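Local coordinates for conserved hypothetical protein (Agrobacterium tumefaciens, PDB 2FEX) that is of unknown function but belongs to the DJ-1/PfpI superfamily and probably forms a two-fold symmetric dimer, at the interface of chains A and B. Coordinates in Å, arbitrary orientation; residue numbers count along the deposited sequence, not the author numbering. Chains: chain A/B, conserved hypothetical protein.

The interface of chains A and B. Residues chain A 14-15, 44-47, 73; chain B 18-19, 21-22, 25-27.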
loop_
_atom_site.group_PDB
_atom_site.type_symbol
_atom_site.label_atom_id
_atom_site.label_comp_id
_atom_site.label_asym_id
_atom_site.label_seq_id
_atom_site.Cartn_x
_atom_site.Cartn_y
_atom_site.Cartn_z
ATOM N N ASP A 14 3.721 4.686 -0.654
ATOM C CA ASP A 14 3.387 3.440 0.095
ATOM C C ASP A 14 2.487 2.520 -0.699
ATOM O O ASP A 14 2.607 1.295 -0.591
ATOM C CB ASP A 14 2.636 3.738 1.399
ATOM C CG ASP A 14 3.388 4.711 2.309
ATOM O OD1 ASP A 14 3.518 4.378 3.532
ATOM O OD2 ASP A 14 3.797 5.791 1.842
ATOM N N TRP A 15 1.539 3.097 -1.469
ATOM C CA TRP A 15 0.501 2.245 -2.101
ATOM C C TRP A 15 1.018 1.553 -3.388
ATOM O O TRP A 15 0.299 0.738 -3.975
ATOM C CB TRP A 15 -0.728 3.085 -2.461
ATOM C CG TRP A 15 -0.509 4.059 -3.565
ATOM C CD1 TRP A 15 -0.769 3.850 -4.904
ATOM C CD2 TRP A 15 -0.061 5.403 -3.437
ATOM N NE1 TRP A 15 -0.450 5.000 -5.631
ATOM C CE2 TRP A 15 -0.008 5.961 -4.761
ATOM C CE3 TRP A 15 0.357 6.191 -2.361
ATOM C CZ2 TRP A 15 0.439 7.267 -4.999
ATOM C CZ3 TRP A 15 0.810 7.507 -2.608
ATOM C CH2 TRP A 15 0.808 8.036 -3.921
ATOM N N SER A 44 8.677 6.324 4.257
ATOM C CA SER A 44 7.726 6.391 3.126
ATOM C C SER A 44 6.932 7.696 3.163
ATOM O O SER A 44 6.945 8.484 4.160
ATOM C CB SER A 44 6.683 5.269 3.225
ATOM O OG SER A 44 5.787 5.477 4.340
HETATM N N MSE A 45 6.186 7.943 2.089
HETATM C CA MSE A 45 5.294 9.117 2.099
HETATM C C MSE A 45 4.353 9.086 3.304
HETATM O O MSE A 45 4.000 10.144 3.835
HETATM C CB MSE A 45 4.461 9.181 0.800
HETATM C CG MSE A 45 5.264 9.815 -0.314
HETATM SE SE MSE A 45 4.324 9.618 -2.039
HETATM C CE MSE A 45 2.808 10.901 -1.690
ATOM N N GLY A 46 3.910 7.876 3.664
ATOM C CA GLY A 46 2.977 7.659 4.782
ATOM C C GLY A 46 3.639 7.622 6.158
ATOM O O GLY A 46 2.924 7.467 7.179
ATOM N N GLY A 47 4.958 7.872 6.211
ATOM C CA GLY A 47 5.680 7.947 7.487
ATOM C C GLY A 47 6.269 6.619 7.974
ATOM O O GLY A 47 6.918 6.625 9.039
ATOM N N LEU A 73 8.368 10.779 -3.858
ATOM C CA LEU A 73 8.619 12.244 -4.065
ATOM C C LEU A 73 10.075 12.594 -4.331
ATOM O O LEU A 73 10.418 13.790 -4.494
ATOM C CB LEU A 73 8.198 12.990 -2.814
ATOM C CG LEU A 73 6.730 12.828 -2.454
ATOM C CD1 LEU A 73 6.405 13.593 -1.157
ATOM C CD2 LEU A 73 5.745 13.247 -3.579
ATOM N N ALA B 18 -1.926 2.036 3.340
ATOM C CA ALA B 18 -0.931 2.771 2.536
ATOM C C ALA B 18 -1.416 4.067 1.921
ATOM O O ALA B 18 -0.749 5.126 2.001
ATOM C CB ALA B 18 -0.452 1.831 1.375
ATOM N N LEU B 19 -2.540 3.973 1.195
ATOM C CA LEU B 19 -3.015 5.184 0.518
ATOM C C LEU B 19 -3.482 6.226 1.569
ATOM O O LEU B 19 -3.179 7.409 1.413
ATOM C CB LEU B 19 -4.206 4.818 -0.400
ATOM C CG LEU B 19 -4.760 5.990 -1.154
ATOM C CD1 LEU B 19 -3.696 6.614 -2.039
ATOM C CD2 LEU B 19 -5.928 5.539 -2.032
ATOM N N ALA B 21 -2.341 6.700 4.652
ATOM C CA ALA B 21 -1.206 7.338 5.322
ATOM C C ALA B 21 -0.425 8.258 4.365
ATOM O O ALA B 21 -0.086 9.394 4.731
ATOM C CB ALA B 21 -0.270 6.209 5.886
ATOM N N ALA B 22 -0.160 7.769 3.142
ATOM C CA ALA B 22 0.644 8.521 2.202
ATOM C C ALA B 22 -0.082 9.818 1.808
ATOM O O ALA B 22 0.541 10.876 1.768
ATOM C CB ALA B 22 0.981 7.692 0.932
ATOM N N ARG B 25 -0.503 12.252 5.066
ATOM C CA ARG B 25 0.731 12.851 5.528
ATOM C C ARG B 25 1.404 13.732 4.483
ATOM O O ARG B 25 1.913 14.809 4.802
ATOM C CB ARG B 25 1.703 11.735 5.941
ATOM C CG ARG B 25 2.992 12.259 6.571
ATOM C CD ARG B 25 3.795 11.055 7.064
ATOM N NE ARG B 25 5.103 11.441 7.635
ATOM C CZ ARG B 25 6.232 11.521 6.931
ATOM N NH1 ARG B 25 6.222 11.276 5.608
ATOM N NH2 ARG B 25 7.378 11.889 7.527
ATOM N N SER B 26 1.489 13.245 3.252
ATOM C CA SER B 26 2.275 13.927 2.247
ATOM C C SER B 26 1.487 15.006 1.488
ATOM O O SER B 26 2.094 15.951 0.961
ATOM C CB SER B 26 2.901 12.897 1.280
ATOM O OG SER B 26 4.021 12.277 1.879
ATOM N N TYR B 27 0.153 14.890 1.436
ATOM C CA TYR B 27 -0.662 15.856 0.689
ATOM C C TYR B 27 -1.530 16.728 1.603
ATOM O O TYR B 27 -1.807 17.911 1.278
ATOM C CB TYR B 27 -1.521 15.161 -0.402
ATOM C CG TYR B 27 -0.862 14.220 -1.455
ATOM C CD1 TYR B 27 0.307 14.553 -2.122
ATOM C CD2 TYR B 27 -1.515 13.029 -1.849
ATOM C CE1 TYR B 27 0.853 13.699 -3.117
ATOM C CE2 TYR B 27 -0.993 12.178 -2.850
ATOM C CZ TYR B 27 0.193 12.523 -3.483
ATOM O OH TYR B 27 0.732 11.689 -4.485
HETATM O O HOH W 1 8.794 10.814 4.209
#
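Helix 18-27 of chain B lies against two loops of chain A, residues 14-15 and 44-47, in one patch of a two-fold symmetric interface between copies of a DJ-1/PfpI protein. The tight part centres on B:Ala22, whose methyl CB fits among groups of chain A. B:Ala22 CB meets the indole of A:Trp15 at the rim, in the ring plane, 3.5 Å from CZ3, while the carboxylate of A:Asp14 and CB of A:Met45 close round it. The indole reaches this place with CG in the crowded position between backbone N and carbonyl carbon (chi1 69°); B:Leu19 CD1 covers one face, offset toward the rim. Small residues let the backbones come close: A:Gly46 CA stands 3.6 Å from B:Ala22 CA, and B:Ala18 CB touches CB of A:Asp14.

Within chain A, A:Asp14 braces the second loop. A:Asp14 OD2 takes the backbone N-H of A:Gly46 on the syn lone pair at 2.8 Å, and A:Asp14 OD1 receives the hydroxyl OG of A:Ser44 from above the carboxylate plane at 2.6 Å. These two donors would favour the charged carboxylate. So braced, the loop presents the carbonyl O of A:Met45 to two chain B donors, B:Ser26 OG at 2.9 Å and B:Arg25 NH1 at 3.1 Å, both above the carbonyl plane. The arginine, extended from CG to NE, keeps this oxygen nearly in its guanidinium plane, with A:Gly47 CA over one face.

The looser, hydrated side begins here: water 1 bridges B:Arg25 NH1 and A:Ser44 O. The tip of selenomethionine A:Met45, bent at chi3 (70°), brings CE 3.6 Å from CZ of B:Tyr27, a close contact but less certain because the tyrosine is poorly ordered. The patch hides 437 Å² of surface, summed over the two chains, and, with its symmetry twin, probably helps hold a dimer together.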